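Local coordinates for putative branched-chain amino acid aminotransferase IlvE (Streptococcus mutans, PDB 4DQN), which probably transfers the amino group of leucine, isoleucine or valine to 2-oxoglutarate in a pyridoxal-phosphate-dependent reaction of branched-chain amino acid metabolism, at residues N229-T234 / P316-L321; L257-H262 / D323-I328; D210-D215 / S294-V299. All coordinates share one frame; numbering follows the deposited sequence.

Contact 1 of 3, residues N229-T234 / P316-L321; sequences NFFGIT and PVTHKL
Ile233 and Phe231 of strand 228-234 meet the first turn and a half of helix 316-329 in a buried, almost wholly apolar helix-on-sheet contact, spaced 9.8 Å between the short axes, whose chain directions lie 124° apart. Two residues apart on the strand, both side chains emerge on the side facing the helix. The tightest approach is Ile233 CG1 against Val317 CG1, 3.6 Å, with the two side chains slanted across each other. Beyond it the chain of Ile233 bends at chi2 (78°), which brings CD1 into the plane of the Phe231 ring at its edge, 3.4 Å from CE2 of that ring, while the same Ile233 CD1 lies a looser 4.4 Å from Leu321 CD1. In the class IV aminotransferase fold this helix thus packs on one side of the curled mixed sheet, where strand 228-234 runs antiparallel between 238-241 and 281-288. The ring of Phe239, on the first neighbour, meets that of Phe231 with the two planes nearly parallel. Thr318 OG1 comes only to the edge of the Phe231 ring, 4.1 Å from CE2; its hydrogen bond goes to Glu283 on the second neighbour, whose carboxylate also receives the backbone N-H of Val317 and so ties the helix start to the sheet.

Contact 2 of 3, residues L257-H262 / D323-I328; sequences LYLAEH and DELTGI
Within 257-262, Leu259 makes every contact with 323-328, meeting Leu325, Ile328 and Glu324. Helices 251-262 and 316-329 both belong to the layer beside the curled mixed sheet of the class IV aminotransferase fold; their local axes pass at 10.6 Å with directions 113° apart, too steep for the long shared seam of a coiled coil. From Leu259 CA the CB leaves toward the partner helix, setting the direction without coming within 4.5 Å of it. CG lies 4.3 Å from Ile328 CD1. There the chain forks. CD1 continues the extended line (chi2 176°) and settles against the helix surface itself, 3.8 Å from Leu325 CA, with Leu325 CD1 at 3.9 Å; the aliphatic Glu324 CG is a more distant neighbour of the same methyl. The other branch, CD2, turns toward Ile328, and these two side chains meet tip to tip. Beyond these contacts Leu325 also touches Thr252, Ser255 and Leu256 one to two turns back along helix 251-262, while the carboxylate of Glu324 forms a salt bridge with Arg263, just after that helix. Ile328 CD1 touches both methyls of the leucine fork, 3.6 Å from Leu259 CD2 and 3.7 Å from Leu259 CD1.

Contact 3 of 3, residues D210-D215 / S294-V299; sequences DVIYLD and SPIGGV
Ile212 CD1 packs against Val299 CG2 at 3.7 Å, and more loosely against Ile296 CD1 at 4.3 Å; these two pairs make up the direct meeting of strands 211-214 and 292-301. The side chain of Ile212 is fully stretched (chi2 176°), which puts its terminal methyl far enough forward to reach two residues of the other strand, and it crosses Val299 at about a right angle. Ile296 and Val299 are three residues apart, yet both point toward Ile212: the regular alternation of a strand is broken at Gly297, whose psi of -73° lies far from extended values. In the next shell, Ile222 and Val225 of the neighbouring strand touch Ile212, while Phe170 and Ile172 of strand 168-172 touch Ile296 and Val299 respectively. That strand pairs in parallel with both others. Its Leu171 shares backbone hydrogen bonds with Asp210 and Ile212, and Asn169 OD1 accepts the N-H of Gly298, so the two strands meet through side chains over a common neighbour. Further out, Val211 and Tyr213 belong to the opposite face of strand 211-214, where Val211 CG1 sits 3.4 Å above the centre of the Tyr213 ring and both residues touch helix 190-205. Strand 168-172, this helix and the parallel strand 211-214 form a beta-alpha-beta crossover, whose connection also holds Lys188, the predicted pyridoxal-phosphate lysine of this class IV aminotransferase.

Overall arrangement
All three contacts are buried and apolar where their segments meet, but they join different layers. Contact 1 sets a helix on the mixed sheet, contact 2 crosses that same helix 316-329 with helix 251-262, which also lies against the sheet, and contact 3 stays within the sheet. Contacts 1 and 2, centred 11 Å apart, are continuous through Leu321 CD2 and Ala260 CA, 4.1 Å apart. Contacts 1 and 3 join through Phe230 CE2 and Ile296 CD1 at 3.9 Å. Contacts 2 and 3 do not touch. Polar chemistry lies at the margins: a glutamate at the helix start beside contact 1, the pairing of the partly exposed Glu324 with Arg263, outside both segments, beside contact 2, backbone pairing around contact 3.

Contact 1 of 3, residues N229-T234 / P316-L321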
ATOM      1  N   ASN A 229      -1.812 -19.090  -1.327  1.00 33.05           N
ATOM      2  CA  ASN A 229      -3.162 -19.626  -1.084  1.00 30.95           C
ATOM      3  C   ASN A 229      -3.120 -20.868  -0.193  1.00 33.15           C
ATOM      4  O   ASN A 229      -2.121 -21.579  -0.183  1.00 37.04           O
ATOM      5  CB  ASN A 229      -3.856 -19.985  -2.401  1.00 33.12           C
ATOM      6  CG  ASN A 229      -4.355 -18.766  -3.166  1.00 37.70           C
ATOM      7  OD1 ASN A 229      -4.808 -18.879  -4.302  1.00 42.05           O
ATOM      8  ND2 ASN A 229      -4.259 -17.597  -2.555  1.00 37.90           N
ATOM      9  N   PHE A 230      -4.197 -21.112   0.553  1.00 29.29           N
ATOM     10  CA  PHE A 230      -4.348 -22.315   1.369  1.00 32.34           C
ATOM     11  C   PHE A 230      -5.111 -23.352   0.545  1.00 30.40           C
ATOM     12  O   PHE A 230      -5.977 -22.996  -0.268  1.00 30.19           O
ATOM     13  CB  PHE A 230      -5.134 -21.987   2.656  1.00 32.80           C
ATOM     14  CG  PHE A 230      -5.422 -23.193   3.543  1.00 34.30           C
ATOM     15  CD1 PHE A 230      -6.576 -23.966   3.360  1.00 31.57           C
ATOM     16  CD2 PHE A 230      -4.545 -23.543   4.561  1.00 30.99           C
ATOM     17  CE1 PHE A 230      -6.837 -25.071   4.177  1.00 34.07           C
ATOM     18  CE2 PHE A 230      -4.798 -24.645   5.385  1.00 31.73           C
ATOM     19  CZ  PHE A 230      -5.945 -25.405   5.198  1.00 30.48           C
ATOM     20  N   PHE A 231      -4.780 -24.626   0.733  1.00 32.71           N
ATOM     21  CA  PHE A 231      -5.603 -25.711   0.196  1.00 33.14           C
ATOM     22  C   PHE A 231      -5.655 -26.839   1.220  1.00 33.64           C
ATOM     23  O   PHE A 231      -4.698 -27.068   1.958  1.00 29.17           O
ATOM     24  CB  PHE A 231      -5.110 -26.217  -1.183  1.00 31.49           C
ATOM     25  CG  PHE A 231      -3.823 -27.020  -1.129  1.00 33.09           C
ATOM     26  CD1 PHE A 231      -2.591 -26.396  -1.304  1.00 31.24           C
ATOM     27  CD2 PHE A 231      -3.848 -28.393  -0.907  1.00 33.71           C
ATOM     28  CE1 PHE A 231      -1.409 -27.124  -1.252  1.00 33.07           C
ATOM     29  CE2 PHE A 231      -2.670 -29.127  -0.841  1.00 31.65           C
ATOM     30  CZ  PHE A 231      -1.449 -28.494  -1.016  1.00 31.81           C
ATOM     31  N   GLY A 232      -6.787 -27.533   1.284  1.00 31.53           N
ATOM     32  CA  GLY A 232      -6.879 -28.697   2.140  1.00 33.84           C
ATOM     33  C   GLY A 232      -7.346 -29.909   1.358  1.00 32.32           C
ATOM     34  O   GLY A 232      -8.059 -29.776   0.359  1.00 33.28           O
ATOM     35  N   ILE A 233      -6.935 -31.092   1.807  1.00 36.64           N
ATOM     36  CA  ILE A 233      -7.416 -32.338   1.222  1.00 38.17           C
ATOM     37  C   ILE A 233      -8.242 -33.078   2.268  1.00 38.31           C
ATOM     38  O   ILE A 233      -7.759 -33.325   3.372  1.00 38.51           O
ATOM     39  CB  ILE A 233      -6.256 -33.237   0.740  1.00 38.92           C
ATOM     40  CG1 ILE A 233      -5.827 -32.837  -0.669  1.00 44.69           C
ATOM     41  CG2 ILE A 233      -6.697 -34.673   0.626  1.00 42.31           C
ATOM     42  CD1 ILE A 233      -5.001 -31.641  -0.717  1.00 42.60           C
ATOM     43  N   THR A 234      -9.487 -33.416   1.929  1.00 41.21           N
ATOM     44  CA  THR A 234     -10.361 -34.151   2.854  1.00 42.92           C
ATOM     45  C   THR A 234     -10.127 -35.657   2.764  1.00 45.42           C
ATOM     46  O   THR A 234      -9.486 -36.128   1.823  1.00 40.94           O
ATOM     47  CB  THR A 234     -11.840 -33.891   2.547  1.00 42.94           C
ATOM     48  OG1 THR A 234     -12.183 -34.502   1.295  1.00 44.53           O
ATOM     49  CG2 THR A 234     -12.114 -32.404   2.470  1.00 42.68           C
ATOM     50  N   PRO A 316       0.665 -38.041   0.976  1.00 40.18           N
ATOM     51  CA  PRO A 316       0.677 -38.649  -0.355  1.00 36.24           C
ATOM     52  C   PRO A 316      -0.001 -37.812  -1.429  1.00 37.57           C
ATOM     53  O   PRO A 316       0.504 -37.775  -2.554  1.00 35.55           O
ATOM     54  CB  PRO A 316      -0.107 -39.959  -0.149  1.00 37.31           C
ATOM     55  CG  PRO A 316      -0.855 -39.778   1.153  1.00 38.65           C
ATOM     56  CD  PRO A 316       0.075 -38.944   1.980  1.00 36.37           C
ATOM     57  N   VAL A 317      -1.130 -37.180  -1.114  1.00 34.90           N
ATOM     58  CA  VAL A 317      -1.877 -36.440  -2.128  1.00 37.31           C
ATOM     59  C   VAL A 317      -1.117 -35.163  -2.475  1.00 35.35           C
ATOM     60  O   VAL A 317      -1.003 -34.797  -3.653  1.00 33.06           O
ATOM     61  CB  VAL A 317      -3.325 -36.117  -1.665  1.00 38.33           C
ATOM     62  CG1 VAL A 317      -4.054 -35.252  -2.700  1.00 36.78           C
ATOM     63  CG2 VAL A 317      -4.102 -37.405  -1.397  1.00 38.91           C
ATOM     64  N   THR A 318      -0.586 -34.499  -1.449  1.00 32.93           N
ATOM     65  CA  THR A 318       0.278 -33.336  -1.657  1.00 32.49           C
ATOM     66  C   THR A 318       1.459 -33.733  -2.546  1.00 32.30           C
ATOM     67  O   THR A 318       1.778 -33.047  -3.516  1.00 29.64           O
ATOM     68  CB  THR A 318       0.800 -32.751  -0.322  1.00 32.63           C
ATOM     69  OG1 THR A 318      -0.305 -32.271   0.459  1.00 33.05           O
ATOM     70  CG2 THR A 318       1.758 -31.586  -0.575  1.00 34.00           C
ATOM     71  N   HIS A 319       2.093 -34.857  -2.223  1.00 33.10           N
ATOM     72  CA  HIS A 319       3.213 -35.350  -3.026  1.00 33.95           C
ATOM     73  C   HIS A 319       2.833 -35.535  -4.488  1.00 30.58           C
ATOM     74  O   HIS A 319       3.589 -35.166  -5.386  1.00 32.90           O
ATOM     75  CB  HIS A 319       3.713 -36.684  -2.472  1.00 36.88           C
ATOM     76  CG  HIS A 319       4.916 -36.566  -1.590  1.00 36.79           C
ATOM     77  ND1 HIS A 319       4.883 -36.842  -0.238  1.00 43.99           N
ATOM     78  CD2 HIS A 319       6.196 -36.229  -1.874  1.00 38.97           C
ATOM     79  CE1 HIS A 319       6.088 -36.659   0.275  1.00 42.20           C
ATOM     80  NE2 HIS A 319       6.903 -36.286  -0.695  1.00 43.92           N
ATOM     81  N   LYS A 320       1.659 -36.113  -4.720  1.00 31.37           N
ATOM     82  CA  LYS A 320       1.198 -36.428  -6.072  1.00 36.47           C
ATOM     83  C   LYS A 320       0.911 -35.174  -6.881  1.00 33.53           C
ATOM     84  O   LYS A 320       1.212 -35.108  -8.071  1.00 28.99           O
ATOM     85  CB  LYS A 320      -0.067 -37.295  -6.012  1.00 37.25           C
ATOM     86  CG  LYS A 320       0.207 -38.791  -5.934  1.00 42.54           C
ATOM     87  CD  LYS A 320      -0.987 -39.533  -5.342  1.00 47.90           C
ATOM     88  CE  LYS A 320      -2.307 -39.017  -5.906  1.00 48.89           C
ATOM     89  NZ  LYS A 320      -3.498 -39.538  -5.145  1.00 51.57           N
ATOM     90  N   LEU A 321       0.301 -34.190  -6.234  1.00 31.84           N
ATOM     91  CA  LEU A 321      -0.001 -32.919  -6.885  1.00 30.90           C
ATOM     92  C   LEU A 321       1.281 -32.163  -7.194  1.00 28.97           C
ATOM     93  O   LEU A 321       1.412 -31.574  -8.270  1.00 29.49           O
ATOM     94  CB  LEU A 321      -0.912 -32.064  -5.995  1.00 27.21           C
ATOM     95  CG  LEU A 321      -2.334 -32.601  -5.801  1.00 31.24           C
ATOM     96  CD1 LEU A 321      -3.060 -31.849  -4.680  1.00 33.62           C
ATOM     97  CD2 LEU A 321      -3.104 -32.478  -7.081  1.00 29.92           C
TER

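Contact 2 of 3, residues L257-H262 / D323-I328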
ATOM      1  N   LEU A 257      -6.176 -26.804  -8.759  1.00 33.87           N
ATOM      2  CA  LEU A 257      -7.601 -27.082  -8.947  1.00 33.31           C
ATOM      3  C   LEU A 257      -7.813 -27.906 -10.210  1.00 36.61           C
ATOM      4  O   LEU A 257      -8.535 -28.917 -10.215  1.00 33.75           O
ATOM      5  CB  LEU A 257      -8.338 -25.758  -9.121  1.00 33.19           C
ATOM      6  CG  LEU A 257      -9.428 -25.275  -8.160  1.00 41.07           C
ATOM      7  CD1 LEU A 257      -9.543 -26.113  -6.908  1.00 34.77           C
ATOM      8  CD2 LEU A 257      -9.195 -23.808  -7.817  1.00 36.83           C
ATOM      9  N   TYR A 258      -7.192 -27.439 -11.286  1.00 32.74           N
ATOM     10  CA  TYR A 258      -7.313 -28.057 -12.595  1.00 35.03           C
ATOM     11  C   TYR A 258      -6.734 -29.467 -12.581  1.00 32.23           C
ATOM     12  O   TYR A 258      -7.400 -30.414 -12.990  1.00 33.68           O
ATOM     13  CB  TYR A 258      -6.595 -27.191 -13.630  1.00 31.26           C
ATOM     14  CG  TYR A 258      -6.774 -27.632 -15.061  1.00 32.02           C
ATOM     15  CD1 TYR A 258      -6.056 -28.703 -15.581  1.00 30.45           C
ATOM     16  CD2 TYR A 258      -7.639 -26.958 -15.902  1.00 33.41           C
ATOM     17  CE1 TYR A 258      -6.218 -29.100 -16.893  1.00 33.10           C
ATOM     18  CE2 TYR A 258      -7.808 -27.348 -17.216  1.00 37.52           C
ATOM     19  CZ  TYR A 258      -7.091 -28.413 -17.707  1.00 32.03           C
ATOM     20  OH  TYR A 258      -7.249 -28.791 -19.023  1.00 33.72           O
ATOM     21  N   LEU A 259      -5.499 -29.611 -12.105  1.00 34.59           N
ATOM     22  CA  LEU A 259      -4.832 -30.917 -12.135  1.00 28.69           C
ATOM     23  C   LEU A 259      -5.508 -31.920 -11.207  1.00 34.57           C
ATOM     24  O   LEU A 259      -5.680 -33.081 -11.572  1.00 34.87           O
ATOM     25  CB  LEU A 259      -3.344 -30.790 -11.802  1.00 30.71           C
ATOM     26  CG  LEU A 259      -2.546 -29.911 -12.769  1.00 30.08           C
ATOM     27  CD1 LEU A 259      -1.105 -29.760 -12.316  1.00 26.57           C
ATOM     28  CD2 LEU A 259      -2.614 -30.488 -14.189  1.00 27.67           C
ATOM     29  N   ALA A 260      -5.908 -31.476 -10.019  1.00 31.67           N
ATOM     30  CA  ALA A 260      -6.627 -32.348  -9.087  1.00 32.34           C
ATOM     31  C   ALA A 260      -7.824 -33.021  -9.763  1.00 34.82           C
ATOM     32  O   ALA A 260      -8.036 -34.233  -9.624  1.00 35.55           O
ATOM     33  CB  ALA A 260      -7.078 -31.560  -7.856  1.00 31.90           C
ATOM     34  N   GLU A 261      -8.603 -32.234 -10.498  1.00 33.24           N
ATOM     35  CA  GLU A 261      -9.761 -32.766 -11.210  1.00 36.89           C
ATOM     36  C   GLU A 261      -9.351 -33.596 -12.421  1.00 37.30           C
ATOM     37  O   GLU A 261      -9.701 -34.775 -12.524  1.00 37.29           O
ATOM     38  CB  GLU A 261     -10.702 -31.634 -11.659  1.00 34.86           C
ATOM     39  CG  GLU A 261     -11.959 -32.130 -12.405  1.00 39.16           C
ATOM     40  CD  GLU A 261     -12.897 -31.010 -12.824  1.00 40.31           C
ATOM     41  OE1 GLU A 261     -12.724 -29.863 -12.350  1.00 40.24           O
ATOM     42  OE2 GLU A 261     -13.814 -31.273 -13.630  1.00 38.49           O
ATOM     43  N   HIS A 262      -8.607 -32.985 -13.342  1.00 36.02           N
ATOM     44  CA  HIS A 262      -8.420 -33.585 -14.669  1.00 38.16           C
ATOM     45  C   HIS A 262      -7.330 -34.656 -14.743  1.00 37.86           C
ATOM     46  O   HIS A 262      -7.252 -35.404 -15.724  1.00 37.11           O
ATOM     47  CB  HIS A 262      -8.211 -32.490 -15.724  1.00 35.85           C
ATOM     48  CG  HIS A 262      -9.380 -31.560 -15.856  1.00 40.04           C
ATOM     49  ND1 HIS A 262     -10.617 -31.984 -16.289  1.00 44.75           N
ATOM     50  CD2 HIS A 262      -9.508 -30.237 -15.589  1.00 38.28           C
ATOM     51  CE1 HIS A 262     -11.456 -30.961 -16.293  1.00 40.71           C
ATOM     52  NE2 HIS A 262     -10.807 -29.890 -15.872  1.00 37.28           N
ATOM     53  N   ASP A 323       4.399 -33.420  -7.613  1.00 30.79           N
ATOM     54  CA  ASP A 323       5.104 -34.114  -8.693  1.00 30.35           C
ATOM     55  C   ASP A 323       4.505 -33.788 -10.062  1.00 30.19           C
ATOM     56  O   ASP A 323       5.235 -33.511 -11.023  1.00 31.92           O
ATOM     57  CB  ASP A 323       5.105 -35.635  -8.452  1.00 32.50           C
ATOM     58  CG  ASP A 323       6.031 -36.042  -7.322  1.00 36.25           C
ATOM     59  OD1 ASP A 323       6.837 -35.188  -6.883  1.00 34.98           O
ATOM     60  OD2 ASP A 323       5.974 -37.214  -6.881  1.00 37.14           O
ATOM     61  N   GLU A 324       3.178 -33.789 -10.147  1.00 27.97           N
ATOM     62  CA  GLU A 324       2.494 -33.545 -11.418  1.00 28.51           C
ATOM     63  C   GLU A 324       2.608 -32.089 -11.871  1.00 27.78           C
ATOM     64  O   GLU A 324       2.833 -31.819 -13.052  1.00 27.13           O
ATOM     65  CB  GLU A 324       1.023 -33.970 -11.320  1.00 29.70           C
ATOM     66  CG  GLU A 324       0.264 -33.954 -12.647  1.00 32.07           C
ATOM     67  CD  GLU A 324       0.468 -35.217 -13.476  1.00 31.41           C
ATOM     68  OE1 GLU A 324       1.249 -36.107 -13.069  1.00 30.75           O
ATOM     69  OE2 GLU A 324      -0.166 -35.322 -14.547  1.00 29.74           O
ATOM     70  N   LEU A 325       2.451 -31.145 -10.949  1.00 27.71           N
ATOM     71  CA  LEU A 325       2.555 -29.731 -11.326  1.00 26.18           C
ATOM     72  C   LEU A 325       3.969 -29.358 -11.764  1.00 24.56           C
ATOM     73  O   LEU A 325       4.150 -28.760 -12.827  1.00 27.18           O
ATOM     74  CB  LEU A 325       2.109 -28.815 -10.180  1.00 27.00           C
ATOM     75  CG  LEU A 325       2.275 -27.307 -10.412  1.00 25.54           C
ATOM     76  CD1 LEU A 325       1.384 -26.835 -11.552  1.00 27.42           C
ATOM     77  CD2 LEU A 325       1.986 -26.512  -9.126  1.00 30.48           C
ATOM     78  N   THR A 326       4.968 -29.713 -10.954  1.00 26.62           N
ATOM     79  CA  THR A 326       6.355 -29.401 -11.294  1.00 29.12           C
ATOM     80  C   THR A 326       6.800 -30.171 -12.544  1.00 28.60           C
ATOM     81  O   THR A 326       7.551 -29.644 -13.371  1.00 28.46           O
ATOM     82  CB  THR A 326       7.331 -29.658 -10.118  1.00 31.38           C
ATOM     83  OG1 THR A 326       7.237 -31.024  -9.691  1.00 24.54           O
ATOM     84  CG2 THR A 326       7.009 -28.750  -8.946  1.00 32.57           C
ATOM     85  N   GLY A 327       6.319 -31.401 -12.705  1.00 29.03           N
ATOM     86  CA  GLY A 327       6.627 -32.159 -13.913  1.00 27.92           C
ATOM     87  C   GLY A 327       6.186 -31.412 -15.161  1.00 27.14           C
ATOM     88  O   GLY A 327       6.912 -31.328 -16.156  1.00 28.80           O
ATOM     89  N   ILE A 328       4.985 -30.856 -15.102  1.00 25.61           N
ATOM     90  CA  ILE A 328       4.448 -30.087 -16.211  1.00 28.27           C
ATOM     91  C   ILE A 328       5.269 -28.826 -16.445  1.00 27.44           C
ATOM     92  O   ILE A 328       5.611 -28.499 -17.586  1.00 30.66           O
ATOM     93  CB  ILE A 328       2.983 -29.708 -15.942  1.00 28.69           C
ATOM     94  CG1 ILE A 328       2.103 -30.954 -16.050  1.00 30.47           C
ATOM     95  CG2 ILE A 328       2.497 -28.635 -16.930  1.00 29.38           C
ATOM     96  CD1 ILE A 328       0.748 -30.787 -15.392  1.00 30.29           C
TER

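Contact 3 of 3, residues D210-D215 / S294-V299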
ATOM      1  N   ASP A 210       5.101 -18.227   8.694  1.00 37.57           N
ATOM      2  CA  ASP A 210       4.310 -17.063   8.326  1.00 37.60           C
ATOM      3  C   ASP A 210       2.981 -17.107   9.070  1.00 35.13           C
ATOM      4  O   ASP A 210       2.717 -18.031   9.850  1.00 33.79           O
ATOM      5  CB  ASP A 210       4.065 -17.042   6.812  1.00 34.59           C
ATOM      6  CG  ASP A 210       3.917 -15.634   6.259  1.00 38.50           C
ATOM      7  OD1 ASP A 210       3.538 -14.714   7.025  1.00 42.69           O
ATOM      8  OD2 ASP A 210       4.169 -15.446   5.050  1.00 42.29           O
ATOM      9  N   VAL A 211       2.156 -16.095   8.830  1.00 33.61           N
ATOM     10  CA  VAL A 211       0.828 -16.021   9.411  1.00 32.20           C
ATOM     11  C   VAL A 211      -0.206 -16.543   8.405  1.00 35.82           C
ATOM     12  O   VAL A 211      -0.069 -16.325   7.192  1.00 37.25           O
ATOM     13  CB  VAL A 211       0.515 -14.555   9.873  1.00 38.81           C
ATOM     14  CG1 VAL A 211      -0.954 -14.211   9.729  1.00 34.54           C
ATOM     15  CG2 VAL A 211       0.966 -14.339  11.311  1.00 36.86           C
ATOM     16  N   ILE A 212      -1.202 -17.286   8.893  1.00 31.71           N
ATOM     17  CA  ILE A 212      -2.401 -17.567   8.101  1.00 33.57           C
ATOM     18  C   ILE A 212      -3.464 -16.555   8.525  1.00 33.99           C
ATOM     19  O   ILE A 212      -3.808 -16.461   9.704  1.00 32.16           O
ATOM     20  CB  ILE A 212      -2.904 -19.011   8.303  1.00 32.05           C
ATOM     21  CG1 ILE A 212      -1.920 -20.004   7.679  1.00 29.75           C
ATOM     22  CG2 ILE A 212      -4.264 -19.217   7.676  1.00 33.72           C
ATOM     23  CD1 ILE A 212      -2.296 -21.460   7.932  1.00 34.16           C
ATOM     24  N   TYR A 213      -3.947 -15.771   7.569  1.00 32.15           N
ATOM     25  CA  TYR A 213      -4.904 -14.711   7.846  1.00 32.65           C
ATOM     26  C   TYR A 213      -6.316 -15.236   7.707  1.00 35.92           C
ATOM     27  O   TYR A 213      -6.581 -16.062   6.841  1.00 34.17           O
ATOM     28  CB  TYR A 213      -4.707 -13.553   6.861  1.00 36.01           C
ATOM     29  CG  TYR A 213      -3.363 -12.890   6.989  1.00 37.30           C
ATOM     30  CD1 TYR A 213      -2.288 -13.298   6.210  1.00 35.94           C
ATOM     31  CD2 TYR A 213      -3.166 -11.860   7.897  1.00 36.60           C
ATOM     32  CE1 TYR A 213      -1.056 -12.695   6.329  1.00 36.61           C
ATOM     33  CE2 TYR A 213      -1.941 -11.252   8.029  1.00 33.29           C
ATOM     34  CZ  TYR A 213      -0.891 -11.671   7.247  1.00 36.89           C
ATOM     35  OH  TYR A 213       0.332 -11.058   7.392  1.00 33.62           O
ATOM     36  N   LEU A 214      -7.227 -14.752   8.549  1.00 36.44           N
ATOM     37  CA  LEU A 214      -8.634 -15.129   8.437  1.00 35.96           C
ATOM     38  C   LEU A 214      -9.409 -13.987   7.796  1.00 36.82           C
ATOM     39  O   LEU A 214      -8.865 -12.894   7.603  1.00 37.80           O
ATOM     40  CB  LEU A 214      -9.228 -15.474   9.803  1.00 36.13           C
ATOM     41  CG  LEU A 214      -8.444 -16.477  10.642  1.00 35.65           C
ATOM     42  CD1 LEU A 214      -9.257 -16.921  11.846  1.00 35.74           C
ATOM     43  CD2 LEU A 214      -8.040 -17.672   9.778  1.00 38.58           C
ATOM     44  N   ASP A 215     -10.670 -14.236   7.452  1.00 35.76           N
ATOM     45  CA  ASP A 215     -11.475 -13.221   6.773  1.00 39.33           C
ATOM     46  C   ASP A 215     -11.607 -11.995   7.676  1.00 41.39           C
ATOM     47  O   ASP A 215     -11.888 -12.129   8.868  1.00 38.72           O
ATOM     48  CB  ASP A 215     -12.836 -13.785   6.345  1.00 40.83           C
ATOM     49  CG  ASP A 215     -13.764 -14.021   7.511  1.00 40.60           C
ATOM     50  OD1 ASP A 215     -13.566 -15.020   8.235  1.00 38.84           O
ATOM     51  OD2 ASP A 215     -14.699 -13.208   7.693  1.00 41.46           O
ATOM     52  N   SER A 294       4.016 -25.491  -0.305  1.00 32.91           N
ATOM     53  CA  SER A 294       4.641 -25.578   1.007  1.00 34.31           C
ATOM     54  C   SER A 294       3.713 -26.390   1.893  1.00 35.82           C
ATOM     55  O   SER A 294       2.685 -25.878   2.331  1.00 36.04           O
ATOM     56  CB  SER A 294       4.841 -24.188   1.621  1.00 39.83           C
ATOM     57  OG  SER A 294       5.623 -23.360   0.777  1.00 47.86           O
ATOM     58  N   PRO A 295       4.062 -27.660   2.149  1.00 34.24           N
ATOM     59  CA  PRO A 295       3.220 -28.512   3.002  1.00 35.77           C
ATOM     60  C   PRO A 295       3.094 -27.926   4.404  1.00 36.17           C
ATOM     61  O   PRO A 295       4.084 -27.435   4.968  1.00 36.12           O
ATOM     62  CB  PRO A 295       4.002 -29.833   3.062  1.00 38.94           C
ATOM     63  CG  PRO A 295       4.882 -29.824   1.817  1.00 40.69           C
ATOM     64  CD  PRO A 295       5.261 -28.368   1.662  1.00 39.11           C
ATOM     65  N   ILE A 296       1.889 -27.948   4.960  1.00 32.54           N
ATOM     66  CA  ILE A 296       1.708 -27.441   6.315  1.00 34.95           C
ATOM     67  C   ILE A 296       1.776 -28.608   7.289  1.00 34.22           C
ATOM     68  O   ILE A 296       1.040 -29.588   7.146  1.00 38.33           O
ATOM     69  CB  ILE A 296       0.374 -26.659   6.464  1.00 30.96           C
ATOM     70  CG1 ILE A 296       0.440 -25.363   5.649  1.00 31.13           C
ATOM     71  CG2 ILE A 296       0.077 -26.359   7.929  1.00 33.51           C
ATOM     72  CD1 ILE A 296      -0.910 -24.682   5.421  1.00 34.85           C
ATOM     73  N   GLY A 297       2.690 -28.520   8.251  1.00 34.99           N
ATOM     74  CA  GLY A 297       2.773 -29.509   9.307  1.00 32.00           C
ATOM     75  C   GLY A 297       1.649 -29.231  10.280  1.00 35.03           C
ATOM     76  O   GLY A 297       0.644 -29.947  10.316  1.00 34.84           O
ATOM     77  N   GLY A 298       1.807 -28.157  11.045  1.00 35.96           N
ATOM     78  CA  GLY A 298       0.800 -27.766  12.009  1.00 37.27           C
ATOM     79  C   GLY A 298       0.448 -26.293  11.926  1.00 36.07           C
ATOM     80  O   GLY A 298       1.235 -25.466  11.445  1.00 33.81           O
ATOM     81  N   VAL A 299      -0.751 -25.967  12.390  1.00 31.66           N
ATOM     82  CA  VAL A 299      -1.192 -24.584  12.472  1.00 30.44           C
ATOM     83  C   VAL A 299      -1.506 -24.264  13.938  1.00 34.27           C
ATOM     84  O   VAL A 299      -2.241 -25.009  14.593  1.00 31.09           O
ATOM     85  CB  VAL A 299      -2.432 -24.333  11.585  1.00 33.07           C
ATOM     86  CG1 VAL A 299      -2.997 -22.953  11.853  1.00 35.65           C
ATOM     87  CG2 VAL A 299      -2.053 -24.452  10.107  1.00 30.43           C
TER